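Local coordinates for protein methionine gamma-lyase (Trichomonas vaginalis, PDB 1PFF) that belongs to the PLP-dependent enzymes of the Cys/Met metabolism family, with a large domain built round a seven-stranded mixed sheet, at residues G5-A17 / N121-D133. Numbering follows the deposited sequence.
Sequences GKIAKLEHAEACA and NTFASPILTNPLD
The C-terminal end of helix 2-11 meets the chain that turns through the short, weakly bonded helix at about 125-128 into the 3-10 segment from Pro131, the backbones coming nearest where the CA atoms of Glu11 and Pro126 lie 5.5 Å apart. Glu11 makes the largest contribution of any residue. Its side chain bends at the CB-CG bond (chi2 -78°) and crosses the ring of Pro126 at about a right angle, which brings each carboxylate oxygen to a different asparagine. Glu11 OE1 takes Asn121 ND2 on its syn lone pair at 2.9 Å and is also hydrogen-bonded to His141. Glu11 OE2 is met from above the carboxylate plane by Asn130 ND2, 3.1 Å away along a nearly straight N-H (172°), and accepts from a water that also donates to Glu11 O and accepts from Leu132 N. This buried carboxylate is thus held at both oxygens. Each amide has a second hold within its own segment, Asn121 ND2 on Thr129 O and Asn130 ND2 on Pro126 O. Beyond Glu11 the helix closes in a Schellman motif, with His12 at positive phi. The imidazole presents His12 ND1 in the ring plane to the syn lone pair of Asp133 OD1, 2.7 Å away; this histidine-carboxylate hydrogen bond lies on the exposed side. Apolar contacts flank the polar centre: Leu10 CB rests 3.8 Å from Pro126 CB, and Ala13 CB packs 3.4 Å from Leu132 CD1. In the large sheet, Ala15 and Ala17, in the outermost strand 15-19, pair antiparallel with strand 156-160, while the 121-133 segment follows strand 116-120. Strand 138-142, between those two, bears on Glu11, Asn121 and Pro126 through Val139 and His141, and helix 183-216 packs against Ile127 and Leu128.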
loop_
_atom_site.group_PDB
_atom_site.type_symbol
_atom_site.label_atom_id
_atom_site.label_comp_id
_atom_site.label_asym_id
_atom_site.label_seq_id
_atom_site.Cartn_x
_atom_site.Cartn_y
_atom_site.Cartn_z
ATOM N N GLY A 5 -8.828 18.650 -2.926
ATOM C CA GLY A 5 -8.359 19.958 -3.354
ATOM C C GLY A 5 -7.886 20.030 -4.801
ATOM O O GLY A 5 -8.162 21.011 -5.506
ATOM N N LYS A 6 -7.165 19.001 -5.251
ATOM C CA LYS A 6 -6.641 18.970 -6.621
ATOM C C LYS A 6 -7.750 18.817 -7.663
ATOM O O LYS A 6 -7.752 19.495 -8.693
ATOM C CB LYS A 6 -5.581 17.874 -6.784
ATOM C CG LYS A 6 -4.219 18.272 -6.200
ATOM C CD LYS A 6 -3.109 17.269 -6.524
ATOM C CE LYS A 6 -1.969 17.370 -5.503
ATOM N NZ LYS A 6 -0.615 17.311 -6.144
ATOM N N ILE A 7 -8.696 17.929 -7.390
ATOM C CA ILE A 7 -9.817 17.725 -8.302
ATOM C C ILE A 7 -10.719 18.969 -8.348
ATOM O O ILE A 7 -11.214 19.347 -9.408
ATOM C CB ILE A 7 -10.612 16.448 -7.903
ATOM C CG1 ILE A 7 -9.705 15.200 -7.959
ATOM C CG2 ILE A 7 -11.856 16.287 -8.764
ATOM C CD1 ILE A 7 -9.028 14.924 -9.309
ATOM N N ALA A 8 -10.923 19.602 -7.198
ATOM C CA ALA A 8 -11.701 20.841 -7.140
ATOM C C ALA A 8 -11.085 21.939 -8.014
ATOM O O ALA A 8 -11.802 22.644 -8.718
ATOM C CB ALA A 8 -11.868 21.308 -5.703
ATOM N N LYS A 9 -9.758 22.066 -7.992
ATOM C CA LYS A 9 -9.070 23.011 -8.861
ATOM C C LYS A 9 -9.252 22.654 -10.344
ATOM O O LYS A 9 -9.436 23.538 -11.185
ATOM C CB LYS A 9 -7.576 23.103 -8.507
ATOM C CG LYS A 9 -7.282 23.816 -7.184
ATOM C CD LYS A 9 -5.764 23.981 -6.976
ATOM C CE LYS A 9 -5.436 24.598 -5.617
ATOM N NZ LYS A 9 -4.230 25.494 -5.706
ATOM N N LEU A 10 -9.205 21.360 -10.656
ATOM C CA LEU A 10 -9.379 20.894 -12.033
ATOM C C LEU A 10 -10.774 21.195 -12.578
ATOM O O LEU A 10 -10.917 21.499 -13.753
ATOM C CB LEU A 10 -9.102 19.395 -12.132
ATOM C CG LEU A 10 -7.625 19.024 -12.167
ATOM C CD1 LEU A 10 -7.454 17.575 -11.784
ATOM C CD2 LEU A 10 -7.048 19.290 -13.558
ATOM N N GLU A 11 -11.789 21.145 -11.713
ATOM C CA GLU A 11 -13.173 21.384 -12.140
ATOM C C GLU A 11 -13.679 22.792 -11.850
ATOM O O GLU A 11 -14.840 23.107 -12.153
ATOM C CB GLU A 11 -14.138 20.342 -11.533
ATOM C CG GLU A 11 -13.991 18.941 -12.114
ATOM C CD GLU A 11 -14.638 18.767 -13.492
ATOM O OE1 GLU A 11 -14.882 17.612 -13.878
ATOM O OE2 GLU A 11 -14.909 19.761 -14.204
ATOM N N HIS A 12 -12.798 23.634 -11.300
ATOM C CA HIS A 12 -13.141 24.993 -10.844
ATOM C C HIS A 12 -14.269 24.984 -9.811
ATOM O O HIS A 12 -15.102 25.897 -9.770
ATOM C CB HIS A 12 -13.479 25.933 -12.011
ATOM C CG HIS A 12 -12.607 25.741 -13.213
ATOM N ND1 HIS A 12 -13.119 25.565 -14.479
ATOM C CD2 HIS A 12 -11.259 25.686 -13.338
ATOM C CE1 HIS A 12 -12.124 25.426 -15.337
ATOM N NE2 HIS A 12 -10.985 25.482 -14.669
ATOM N N ALA A 13 -14.258 23.959 -8.967
ATOM C CA ALA A 13 -15.249 23.795 -7.906
ATOM C C ALA A 13 -14.762 24.429 -6.604
ATOM O O ALA A 13 -13.556 24.595 -6.397
ATOM C CB ALA A 13 -15.510 22.331 -7.695
ATOM N N GLU A 14 -15.703 24.763 -5.720
ATOM C CA GLU A 14 -15.371 25.195 -4.361
ATOM C C GLU A 14 -14.836 24.032 -3.532
ATOM O O GLU A 14 -13.932 24.199 -2.712
ATOM C CB GLU A 14 -16.608 25.766 -3.661
ATOM C CG GLU A 14 -17.154 27.030 -4.294
ATOM C CD GLU A 14 -18.301 27.651 -3.516
ATOM O OE1 GLU A 14 -18.547 27.281 -2.332
ATOM O OE2 GLU A 14 -18.954 28.540 -4.102
ATOM N N ALA A 15 -15.402 22.849 -3.745
ATOM C CA ALA A 15 -15.069 21.690 -2.915
ATOM C C ALA A 15 -15.276 20.372 -3.658
ATOM O O ALA A 15 -15.954 20.309 -4.691
ATOM C CB ALA A 15 -15.897 21.711 -1.605
ATOM N N CYS A 16 -14.693 19.312 -3.115
ATOM C CA CYS A 16 -14.851 17.994 -3.696
ATOM C C CYS A 16 -14.903 16.937 -2.597
ATOM O O CYS A 16 -14.303 17.106 -1.532
ATOM C CB CYS A 16 -13.718 17.730 -4.684
ATOM S SG CYS A 16 -13.493 16.017 -5.163
ATOM N N ALA A 17 -15.670 15.881 -2.855
ATOM C CA ALA A 17 -15.775 14.727 -1.968
ATOM C C ALA A 17 -15.388 13.490 -2.766
ATOM O O ALA A 17 -15.985 13.205 -3.802
ATOM C CB ALA A 17 -17.201 14.589 -1.432
ATOM N N ASN A 121 -19.260 13.578 -15.628
ATOM C CA ASN A 121 -18.200 14.075 -16.512
ATOM C C ASN A 121 -17.057 13.064 -16.656
ATOM O O ASN A 121 -15.935 13.424 -17.020
ATOM C CB ASN A 121 -17.659 15.398 -15.953
ATOM C CG ASN A 121 -16.878 16.212 -16.973
ATOM O OD1 ASN A 121 -17.250 16.305 -18.156
ATOM N ND2 ASN A 121 -15.800 16.844 -16.503
ATOM N N THR A 122 -17.352 11.798 -16.387
ATOM C CA THR A 122 -16.336 10.747 -16.415
ATOM C C THR A 122 -15.585 10.691 -17.748
ATOM O O THR A 122 -14.364 10.745 -17.778
ATOM C CB THR A 122 -16.978 9.387 -16.117
ATOM O OG1 THR A 122 -17.465 9.369 -14.762
ATOM C CG2 THR A 122 -15.943 8.272 -16.171
ATOM N N PHE A 123 -16.315 10.580 -18.850
ATOM C CA PHE A 123 -15.663 10.278 -20.114
ATOM C C PHE A 123 -14.954 11.464 -20.770
ATOM O O PHE A 123 -13.883 11.291 -21.369
ATOM C CB PHE A 123 -16.605 9.508 -21.035
ATOM C CG PHE A 123 -16.721 8.050 -20.655
ATOM C CD1 PHE A 123 -15.701 7.157 -20.963
ATOM C CD2 PHE A 123 -17.803 7.594 -19.929
ATOM C CE1 PHE A 123 -15.786 5.812 -20.595
ATOM C CE2 PHE A 123 -17.904 6.256 -19.557
ATOM C CZ PHE A 123 -16.893 5.364 -19.892
ATOM N N ALA A 124 -15.509 12.662 -20.600
ATOM C CA ALA A 124 -14.811 13.890 -21.004
ATOM C C ALA A 124 -13.605 14.186 -20.095
ATOM O O ALA A 124 -12.515 14.526 -20.593
ATOM C CB ALA A 124 -15.780 15.091 -21.030
ATOM N N SER A 125 -13.809 14.061 -18.776
ATOM C CA SER A 125 -12.794 14.381 -17.749
ATOM C C SER A 125 -12.666 15.902 -17.569
ATOM O O SER A 125 -13.055 16.660 -18.464
ATOM C CB SER A 125 -11.426 13.766 -18.099
ATOM O OG SER A 125 -10.611 14.722 -18.755
ATOM N N PRO A 126 -12.114 16.349 -16.434
ATOM C CA PRO A 126 -11.936 17.786 -16.161
ATOM C C PRO A 126 -10.984 18.443 -17.167
ATOM O O PRO A 126 -11.015 19.664 -17.310
ATOM C CB PRO A 126 -11.303 17.807 -14.764
ATOM C CG PRO A 126 -11.651 16.462 -14.171
ATOM C CD PRO A 126 -11.577 15.518 -15.336
ATOM N N ILE A 127 -10.179 17.640 -17.862
ATOM C CA ILE A 127 -9.284 18.139 -18.917
ATOM C C ILE A 127 -10.050 18.687 -20.134
ATOM O O ILE A 127 -9.617 19.661 -20.748
ATOM C CB ILE A 127 -8.250 17.040 -19.356
ATOM C CG1 ILE A 127 -7.454 16.500 -18.162
ATOM C CG2 ILE A 127 -7.283 17.564 -20.443
ATOM C CD1 ILE A 127 -6.754 17.588 -17.302
ATOM N N LEU A 128 -11.199 18.092 -20.461
ATOM C CA LEU A 128 -11.884 18.430 -21.710
ATOM C C LEU A 128 -13.155 19.256 -21.548
ATOM O O LEU A 128 -13.474 20.072 -22.411
ATOM C CB LEU A 128 -12.184 17.163 -22.505
ATOM C CG LEU A 128 -10.981 16.291 -22.885
ATOM C CD1 LEU A 128 -11.436 15.148 -23.804
ATOM C CD2 LEU A 128 -9.832 17.094 -23.498
ATOM N N THR A 129 -13.876 19.025 -20.453
ATOM C CA THR A 129 -15.120 19.737 -20.154
ATOM C C THR A 129 -15.168 20.111 -18.680
ATOM O O THR A 129 -14.818 19.306 -17.817
ATOM C CB THR A 129 -16.338 18.841 -20.520
ATOM O OG1 THR A 129 -16.326 18.601 -21.934
ATOM C CG2 THR A 129 -17.687 19.569 -20.289
ATOM N N ASN A 130 -15.616 21.334 -18.398
ATOM C CA ASN A 130 -15.870 21.749 -17.021
ATOM C C ASN A 130 -17.324 22.168 -16.861
ATOM O O ASN A 130 -17.637 23.351 -16.980
ATOM C CB ASN A 130 -14.915 22.881 -16.625
ATOM C CG ASN A 130 -13.455 22.479 -16.775
ATOM O OD1 ASN A 130 -12.693 23.096 -17.538
ATOM N ND2 ASN A 130 -13.068 21.423 -16.073
ATOM N N PRO A 131 -18.218 21.205 -16.610
ATOM C CA PRO A 131 -19.659 21.494 -16.586
ATOM C C PRO A 131 -20.048 22.585 -15.590
ATOM O O PRO A 131 -21.019 23.309 -15.849
ATOM C CB PRO A 131 -20.296 20.140 -16.208
ATOM C CG PRO A 131 -19.262 19.111 -16.642
ATOM C CD PRO A 131 -17.934 19.781 -16.328
ATOM N N LEU A 132 -19.303 22.718 -14.491
ATOM C CA LEU A 132 -19.597 23.749 -13.486
ATOM C C LEU A 132 -19.521 25.161 -14.078
ATOM O O LEU A 132 -20.292 26.037 -13.694
ATOM C CB LEU A 132 -18.677 23.628 -12.260
ATOM C CG LEU A 132 -18.745 22.330 -11.441
ATOM C CD1 LEU A 132 -17.804 22.452 -10.249
ATOM C CD2 LEU A 132 -20.163 21.997 -10.972
ATOM N N ASP A 133 -18.605 25.352 -15.033
ATOM C CA ASP A 133 -18.420 26.625 -15.741
ATOM C C ASP A 133 -19.684 27.015 -16.496
ATOM O O ASP A 133 -19.939 28.202 -16.735
ATOM C CB ASP A 133 -17.291 26.503 -16.769
ATOM C CG ASP A 133 -15.913 26.416 -16.139
ATOM O OD1 ASP A 133 -15.734 25.727 -15.116
ATOM O OD2 ASP A 133 -14.930 27.005 -16.620
HETATM O O HOH W 1 -9.115 21.918 -15.726
HETATM O O HOH W 2 -16.573 21.830 -13.834
#